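Local coordinates for pectate lyase II (Xanthomonas campestris pv. campestris, PDB 2QY1), which probably cleaves pectate in plant cell walls by beta-elimination, as a secreted parallel beta-helix enzyme of polysaccharide lyase family 1, at residues S122-W130 with M157-T165; I231-I241 with T254-D265. The protein carries 2 engineered substitutions. All coordinates share one frame; numbering follows the deposited sequence.

Interaction 1 of 2, residues S122-W130 with M157-T165; sequences SSGEPSKIW and MKKGVHHVT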
# COMPACT_ATOMS: atom_id res chain seq x y z
N SER A 122 16.62 -3.63 -13.15
CA SER A 122 17.60 -3.15 -14.12
C SER A 122 16.97 -2.75 -15.47
O SER A 122 17.57 -2.00 -16.23
CB SER A 122 18.72 -4.18 -14.33
OG SER A 122 18.20 -5.42 -14.76
N SER A 123 15.76 -3.25 -15.74
CA SER A 123 15.07 -2.98 -17.00
C SER A 123 14.23 -1.69 -16.95
O SER A 123 13.83 -1.18 -18.00
CB SER A 123 14.19 -4.16 -17.39
OG SER A 123 12.97 -4.16 -16.67
N GLY A 124 13.96 -1.19 -15.75
CA GLY A 124 13.16 0.02 -15.58
C GLY A 124 12.40 0.05 -14.27
O GLY A 124 12.45 -0.90 -13.48
N GLU A 125 11.69 1.16 -14.03
CA GLU A 125 10.93 1.35 -12.80
C GLU A 125 9.48 1.69 -13.12
O GLU A 125 9.23 2.60 -13.92
CB GLU A 125 11.54 2.48 -11.95
CG GLU A 125 13.00 2.30 -11.56
CD GLU A 125 13.97 2.84 -12.59
OE1 GLU A 125 13.71 3.93 -13.15
OE2 GLU A 125 15.01 2.19 -12.84
N PRO A 126 8.52 0.96 -12.52
CA PRO A 126 7.10 1.28 -12.73
C PRO A 126 6.73 2.72 -12.36
O PRO A 126 7.29 3.29 -11.42
CB PRO A 126 6.39 0.28 -11.81
CG PRO A 126 7.34 -0.88 -11.72
CD PRO A 126 8.69 -0.22 -11.66
N SER A 127 5.79 3.29 -13.11
CA SER A 127 5.31 4.65 -12.88
C SER A 127 3.86 4.77 -13.32
O SER A 127 3.38 3.98 -14.13
CB SER A 127 6.18 5.68 -13.60
OG SER A 127 6.04 5.60 -15.00
N LYS A 128 3.17 5.78 -12.78
CA LYS A 128 1.74 5.98 -12.98
C LYS A 128 0.98 4.71 -12.61
O LYS A 128 0.46 4.01 -13.47
CB LYS A 128 1.41 6.46 -14.41
CG LYS A 128 2.11 7.75 -14.87
CD LYS A 128 2.20 8.85 -13.80
CE LYS A 128 0.87 9.56 -13.56
NZ LYS A 128 1.02 10.81 -12.74
N ILE A 129 0.96 4.41 -11.32
CA ILE A 129 0.24 3.25 -10.80
C ILE A 129 -0.86 3.74 -9.86
O ILE A 129 -0.64 4.63 -9.04
CB ILE A 129 1.18 2.26 -10.04
CG1 ILE A 129 2.51 2.02 -10.79
CG2 ILE A 129 0.44 0.94 -9.72
CD1 ILE A 129 2.39 1.34 -12.16
N TRP A 130 -2.05 3.15 -9.99
CA TRP A 130 -3.17 3.49 -9.12
C TRP A 130 -3.64 2.24 -8.40
O TRP A 130 -4.22 1.34 -9.01
CB TRP A 130 -4.31 4.10 -9.94
CG TRP A 130 -5.40 4.73 -9.11
CD1 TRP A 130 -5.28 5.28 -7.86
CD2 TRP A 130 -6.77 4.93 -9.50
NE1 TRP A 130 -6.49 5.79 -7.44
CE2 TRP A 130 -7.43 5.58 -8.42
CE3 TRP A 130 -7.52 4.60 -10.64
CZ2 TRP A 130 -8.79 5.92 -8.46
CZ3 TRP A 130 -8.87 4.94 -10.68
CH2 TRP A 130 -9.49 5.59 -9.60
N MET A 157 6.16 -0.88 -2.49
CA MET A 157 6.95 -0.46 -3.65
C MET A 157 8.42 -0.26 -3.27
O MET A 157 8.75 0.08 -2.13
CB MET A 157 6.35 0.77 -4.34
CG MET A 157 6.35 2.06 -3.53
SD MET A 157 5.18 3.28 -4.19
CE MET A 157 3.63 2.67 -3.53
N LYS A 158 9.31 -0.50 -4.23
CA LYS A 158 10.74 -0.41 -3.99
C LYS A 158 11.52 -0.13 -5.27
O LYS A 158 10.99 -0.27 -6.38
CB LYS A 158 11.26 -1.70 -3.34
CG LYS A 158 11.09 -2.95 -4.21
CD LYS A 158 11.69 -4.17 -3.53
CE LYS A 158 11.23 -5.45 -4.22
NZ LYS A 158 11.49 -6.64 -3.36
N LYS A 159 12.78 0.27 -5.11
CA LYS A 159 13.73 0.43 -6.21
C LYS A 159 13.30 1.46 -7.27
O LYS A 159 13.54 1.29 -8.46
CB LYS A 159 14.06 -0.94 -6.84
CG LYS A 159 14.78 -1.90 -5.89
CD LYS A 159 15.13 -3.23 -6.55
CE LYS A 159 13.95 -4.19 -6.52
NZ LYS A 159 14.09 -5.33 -7.49
N GLY A 160 12.67 2.54 -6.81
CA GLY A 160 12.44 3.70 -7.65
C GLY A 160 11.11 3.79 -8.38
O GLY A 160 10.99 4.56 -9.34
N VAL A 161 10.13 3.02 -7.94
CA VAL A 161 8.76 3.18 -8.42
C VAL A 161 8.33 4.61 -8.09
O VAL A 161 8.53 5.09 -6.97
CB VAL A 161 7.79 2.17 -7.75
CG1 VAL A 161 6.36 2.40 -8.22
CG2 VAL A 161 8.23 0.74 -8.05
N HIS A 162 7.77 5.31 -9.08
CA HIS A 162 7.42 6.71 -8.89
C HIS A 162 6.05 7.08 -9.47
O HIS A 162 5.57 6.44 -10.39
CB HIS A 162 8.51 7.63 -9.46
CG HIS A 162 8.74 7.48 -10.93
ND1 HIS A 162 8.18 8.32 -11.86
CD2 HIS A 162 9.48 6.59 -11.63
CE1 HIS A 162 8.56 7.96 -13.07
NE2 HIS A 162 9.35 6.91 -12.96
N HIS A 163 5.46 8.13 -8.89
CA HIS A 163 4.15 8.66 -9.31
C HIS A 163 3.02 7.65 -9.17
O HIS A 163 2.49 7.11 -10.15
CB HIS A 163 4.23 9.30 -10.70
CG HIS A 163 5.07 10.54 -10.72
ND1 HIS A 163 6.42 10.52 -11.03
CD2 HIS A 163 4.77 11.82 -10.43
CE1 HIS A 163 6.90 11.74 -10.94
NE2 HIS A 163 5.92 12.55 -10.58
N VAL A 164 2.65 7.43 -7.91
CA VAL A 164 1.70 6.40 -7.51
C VAL A 164 0.67 7.00 -6.56
O VAL A 164 1.02 7.79 -5.68
CB VAL A 164 2.43 5.22 -6.81
CG1 VAL A 164 1.45 4.18 -6.28
CG2 VAL A 164 3.43 4.56 -7.77
N THR A 165 -0.59 6.63 -6.76
CA THR A 165 -1.64 6.92 -5.79
C THR A 165 -2.14 5.62 -5.16
O THR A 165 -2.52 4.68 -5.86
CB THR A 165 -2.81 7.71 -6.41
OG1 THR A 165 -2.40 9.06 -6.66
CG2 THR A 165 -4.01 7.74 -5.46
O HOH W 1 12.83 5.83 -10.69
O HOH W 2 10.12 5.06 -14.68
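The imidazole of His162 lies against Ser127, whose CB sits over one ring face, 3.5 Å from the ring centroid, in a CH-pi contact. With CG of His162 held between its own backbone N and carbonyl carbon (chi1 62°), the ring swings across to the neighbouring coil. Both ring nitrogens are engaged at its edge. ND1 shares a nearly straight hydrogen bond of 2.9 Å with ND1 of His163, while NE2 meets a water that donates to the carbonyl O of Glu125, and together these fix the rotation of the ring. A second water bridges Glu125 OE1 and the carbonyl O of Gly160; the other carboxylate oxygen, OE2, forms a salt bridge with Lys188. The methylenes of Glu125 run over backbone, CG coming to 3.3 Å from Lys159 O.

The two chains travel in parallel, one coil of a beta-helix upon the next. The hydrogen bond from His162 N to Pro126 O (3.1 Å) joins them before the corner, and that from Thr165 N to Ile129 O (3.0 Å) joins them after it. Lys128 and His163, both with positive phi, form corresponding corners of the two coils, and their side chains cross, CD of Lys128 packing 3.7 Å from CB of His163. On the buried side Val161 CG2 touches Pro126 CD, and Val164 CG2 lies alongside Ile129 CB. Beyond the corner, the methyl of Thr165 packs beside CD1 and NE1 of Trp130, whose NE1 is hydrogen-bonded to Ser167.

Strand 97-105 precedes 129-137 in the stack, and strand 193-202 follows 164-174; Leu118 of strand 116-119 covers Ile129 and Val161, while the N-terminal residues Val3, Tyr5 and Ala7 bind the polar ends of Thr165 and Lys128.

Interaction 2 of 2, residues I231-I241 with T254-D265; sequences INVRMGGIAKI and TSRDSSEIGYWD. With PO4 (phosphate ion), chain C.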
# COMPACT_ATOMS: atom_id res chain seq x y z
N ILE A 231 3.22 5.81 10.68
CA ILE A 231 4.02 6.40 9.61
C ILE A 231 5.47 6.46 10.07
O ILE A 231 5.79 7.15 11.04
CB ILE A 231 3.51 7.81 9.22
CG1 ILE A 231 2.05 7.76 8.76
CG2 ILE A 231 4.40 8.43 8.14
CD1 ILE A 231 1.31 9.09 8.90
N ASN A 232 6.33 5.74 9.36
CA ASN A 232 7.75 5.69 9.70
C ASN A 232 8.59 6.23 8.54
O ASN A 232 8.82 5.54 7.55
CB ASN A 232 8.17 4.25 10.05
CG ASN A 232 9.49 4.18 10.78
OD1 ASN A 232 10.12 5.19 11.09
ND2 ASN A 232 9.93 2.96 11.07
N VAL A 233 9.03 7.49 8.68
CA VAL A 233 9.76 8.18 7.61
C VAL A 233 11.26 8.10 7.87
O VAL A 233 11.73 8.48 8.94
CB VAL A 233 9.31 9.65 7.47
CG1 VAL A 233 9.83 10.24 6.18
CG2 VAL A 233 7.79 9.76 7.51
N ARG A 234 12.00 7.62 6.88
CA ARG A 234 13.41 7.27 7.06
C ARG A 234 14.27 7.65 5.86
O ARG A 234 13.75 7.96 4.79
CB ARG A 234 13.53 5.76 7.33
CG ARG A 234 12.96 5.30 8.67
CD ARG A 234 12.38 3.90 8.59
NE ARG A 234 13.42 2.87 8.56
CZ ARG A 234 13.23 1.60 8.92
NH1 ARG A 234 12.05 1.18 9.34
NH2 ARG A 234 14.25 0.75 8.86
N MET A 235 15.59 7.63 6.06
CA MET A 235 16.58 7.85 4.99
C MET A 235 16.40 9.15 4.20
O MET A 235 16.48 9.16 2.97
CB MET A 235 16.63 6.65 4.04
CG MET A 235 17.14 5.35 4.66
SD MET A 235 18.70 5.51 5.57
CE MET A 235 19.82 6.11 4.30
N GLY A 236 16.15 10.25 4.91
CA GLY A 236 16.01 11.56 4.28
C GLY A 236 14.69 11.79 3.56
O GLY A 236 14.49 12.85 2.96
N GLY A 237 13.80 10.80 3.59
CA GLY A 237 12.46 10.95 3.04
C GLY A 237 11.70 12.06 3.74
O GLY A 237 11.94 12.35 4.91
N ILE A 238 10.80 12.71 3.01
CA ILE A 238 9.93 13.73 3.60
C ILE A 238 8.48 13.37 3.31
O ILE A 238 8.13 13.01 2.19
CB ILE A 238 10.27 15.16 3.08
CG1 ILE A 238 11.73 15.52 3.39
CG2 ILE A 238 9.32 16.19 3.70
CD1 ILE A 238 12.24 16.78 2.70
N ALA A 239 7.64 13.44 4.34
CA ALA A 239 6.21 13.15 4.20
C ALA A 239 5.36 14.34 4.60
O ALA A 239 5.49 14.86 5.71
CB ALA A 239 5.84 11.93 5.02
N LYS A 240 4.50 14.79 3.69
CA LYS A 240 3.47 15.76 4.03
C LYS A 240 2.30 14.98 4.63
O LYS A 240 1.58 14.28 3.91
CB LYS A 240 3.04 16.57 2.80
CG LYS A 240 2.03 17.66 3.12
CD LYS A 240 1.69 18.50 1.89
CE LYS A 240 0.75 19.64 2.25
NZ LYS A 240 1.40 20.69 3.09
N ILE A 241 2.13 15.11 5.94
CA ILE A 241 1.11 14.36 6.68
C ILE A 241 -0.03 15.31 7.06
O ILE A 241 0.12 16.15 7.95
CB ILE A 241 1.72 13.66 7.93
CG1 ILE A 241 2.88 12.76 7.51
CG2 ILE A 241 0.65 12.88 8.69
CD1 ILE A 241 3.70 12.20 8.67
N THR A 254 6.73 8.70 13.29
CA THR A 254 8.06 8.43 13.83
C THR A 254 9.11 8.28 12.74
O THR A 254 8.79 8.19 11.56
CB THR A 254 8.05 7.15 14.73
OG1 THR A 254 9.34 6.96 15.34
CG2 THR A 254 7.67 5.90 13.93
N SER A 255 10.38 8.31 13.15
CA SER A 255 11.49 7.92 12.31
C SER A 255 12.42 7.03 13.13
O SER A 255 12.99 7.48 14.11
CB SER A 255 12.26 9.14 11.80
OG SER A 255 13.34 8.73 10.99
N ARG A 256 12.55 5.77 12.73
CA ARG A 256 13.33 4.80 13.51
C ARG A 256 13.91 3.66 12.67
O ARG A 256 13.34 3.27 11.65
CB ARG A 256 12.49 4.23 14.66
CG ARG A 256 11.18 3.56 14.22
CD ARG A 256 10.39 3.06 15.42
NE ARG A 256 10.04 4.15 16.33
CZ ARG A 256 9.67 3.99 17.60
NH1 ARG A 256 9.58 2.77 18.13
NH2 ARG A 256 9.38 5.05 18.34
N ASP A 257 15.06 3.14 13.12
CA ASP A 257 15.68 1.90 12.61
C ASP A 257 16.44 2.00 11.29
O ASP A 257 16.91 0.99 10.76
CB ASP A 257 14.67 0.74 12.59
CG ASP A 257 14.21 0.35 13.98
OD1 ASP A 257 15.07 0.16 14.87
OD2 ASP A 257 12.99 0.23 14.20
N SER A 258 16.58 3.22 10.76
CA SER A 258 17.46 3.48 9.63
C SER A 258 18.73 4.21 10.08
O SER A 258 18.76 4.80 11.16
CB SER A 258 16.75 4.28 8.54
OG SER A 258 16.00 3.43 7.69
N SER A 259 19.76 4.17 9.24
CA SER A 259 21.02 4.86 9.51
C SER A 259 20.85 6.38 9.57
O SER A 259 21.60 7.07 10.26
CB SER A 259 22.07 4.49 8.46
OG SER A 259 21.60 4.76 7.15
N GLU A 260 19.85 6.88 8.85
CA GLU A 260 19.53 8.31 8.83
C GLU A 260 18.03 8.54 8.94
O GLU A 260 17.24 7.77 8.39
CB GLU A 260 20.07 8.97 7.56
CG GLU A 260 21.58 9.14 7.54
CD GLU A 260 22.13 9.44 6.16
OE1 GLU A 260 21.68 8.81 5.18
OE2 GLU A 260 23.01 10.32 6.06
N ILE A 261 17.64 9.60 9.65
CA ILE A 261 16.22 9.87 9.90
C ILE A 261 15.48 10.45 8.68
O ILE A 261 16.10 10.92 7.73
CB ILE A 261 15.99 10.77 11.15
CG1 ILE A 261 16.55 12.18 10.94
CG2 ILE A 261 16.56 10.10 12.41
CD1 ILE A 261 15.90 13.23 11.81
N GLY A 262 14.15 10.39 8.74
CA GLY A 262 13.29 11.06 7.77
C GLY A 262 12.51 12.17 8.45
O GLY A 262 12.54 12.30 9.68
N TYR A 263 11.81 12.98 7.66
CA TYR A 263 11.19 14.21 8.15
C TYR A 263 9.72 14.31 7.76
O TYR A 263 9.25 13.59 6.88
CB TYR A 263 11.97 15.43 7.63
CG TYR A 263 13.46 15.35 7.89
CD1 TYR A 263 14.01 15.83 9.07
CD2 TYR A 263 14.32 14.77 6.95
CE1 TYR A 263 15.38 15.75 9.32
CE2 TYR A 263 15.69 14.68 7.18
CZ TYR A 263 16.21 15.17 8.37
OH TYR A 263 17.56 15.08 8.60
N TRP A 264 8.99 15.21 8.44
CA TRP A 264 7.56 15.36 8.20
C TRP A 264 7.05 16.79 8.29
O TRP A 264 7.54 17.60 9.08
CB TRP A 264 6.75 14.46 9.14
CG TRP A 264 7.22 14.46 10.57
CD1 TRP A 264 6.98 15.41 11.51
CD2 TRP A 264 8.00 13.44 11.21
NE1 TRP A 264 7.57 15.06 12.70
CE2 TRP A 264 8.20 13.85 12.55
CE3 TRP A 264 8.55 12.23 10.78
CZ2 TRP A 264 8.93 13.09 13.46
CZ3 TRP A 264 9.28 11.47 11.70
CH2 TRP A 264 9.46 11.91 13.02
N ASP A 265 6.06 17.08 7.45
CA ASP A 265 5.33 18.34 7.46
C ASP A 265 3.90 18.03 7.91
O ASP A 265 3.12 17.41 7.18
CB ASP A 265 5.33 18.96 6.05
CG ASP A 265 4.93 20.43 6.04
OD1 ASP A 265 4.22 20.89 6.96
OD2 ASP A 265 5.33 21.14 5.09
P PO4 C . 12.72 -2.25 10.70
O1 PO4 C . 11.63 -1.21 10.73
O2 PO4 C . 12.14 -3.59 10.32
O3 PO4 C . 13.34 -2.36 12.08
O4 PO4 C . 13.78 -1.86 9.69
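Arg234 and Ser258 meet at the polar end of this contact, where Arg234 NE gives Ser258 OG a hydrogen bond of 2.8 Å that is nearly straight (174°) and lies in the guanidinium plane. Its NH1 and NH2 then grasp separate oxygens of a phosphate ion, O1 and O4, so the group is held along its edges; the phosphate probably came from the crystallisation liquor. The carbonyl O of Arg256 stands about 3.0 Å above one face of the guanidinium without a hydrogen bond to it. Bends at chi2 and chi3 (76° for the latter) carry the group round to this place, and Ser258 OG is also hydrogen-bonded to Asp184, which helps to position it.

The tightest packing is between backbones. Gly262 CA comes within 3.9 Å of Arg234 CA, where the type I' turn from Arg234 to Gly237 begins. Ser255 OG reaches across to the carbonyl O of Val233, at 2.6 Å. Parallel strand bonds follow on both sides of the turn, such as Thr254 N to Ile231 O and Tyr263 N to Gly237 O. Toward the interior, Val233 CG2 meets the edge of the Trp264 ring, and Ile241 CD1 packs 3.8 Å from Trp264 CB.

The outer side is looser. Exposed Ser259 and Glu260 meet the bent chain of Met235, with Ser259 OG 3.4 Å from SD, and at the far end Lys240 NZ remains 4.4 Å from Asp265 OD2, too far for a salt bridge; that oxygen is bonded by Phe298 N instead.

Strands 210-212 and 215-226 pair in parallel with 231-234 and 238-242 as the preceding coil, while Lys296 makes a cation-pi contact with Tyr263 and Ala287 and Asn288 bind the hydroxyl of Thr254.

Both contacts join consecutive coils of the parallel beta-helix characteristic of this lyase family, at different levels of the stack. Their centres are 20 Å apart and their nearest atoms about 11 Å, so they do not touch. Interaction 1 is complete along the chain before interaction 2 begins. It pairs strand 129-137 with 164-174; the same run of parallel strands continues through 193-202 and 215-226 to 238-242 and 263-267, paired in interaction 2. Residues 122-130 with 157-165 thus join two coils near the middle of the stack, and residues 231-241 with 254-265 join two near its C-terminal end, one built with a tight turn and the other with a longer loop.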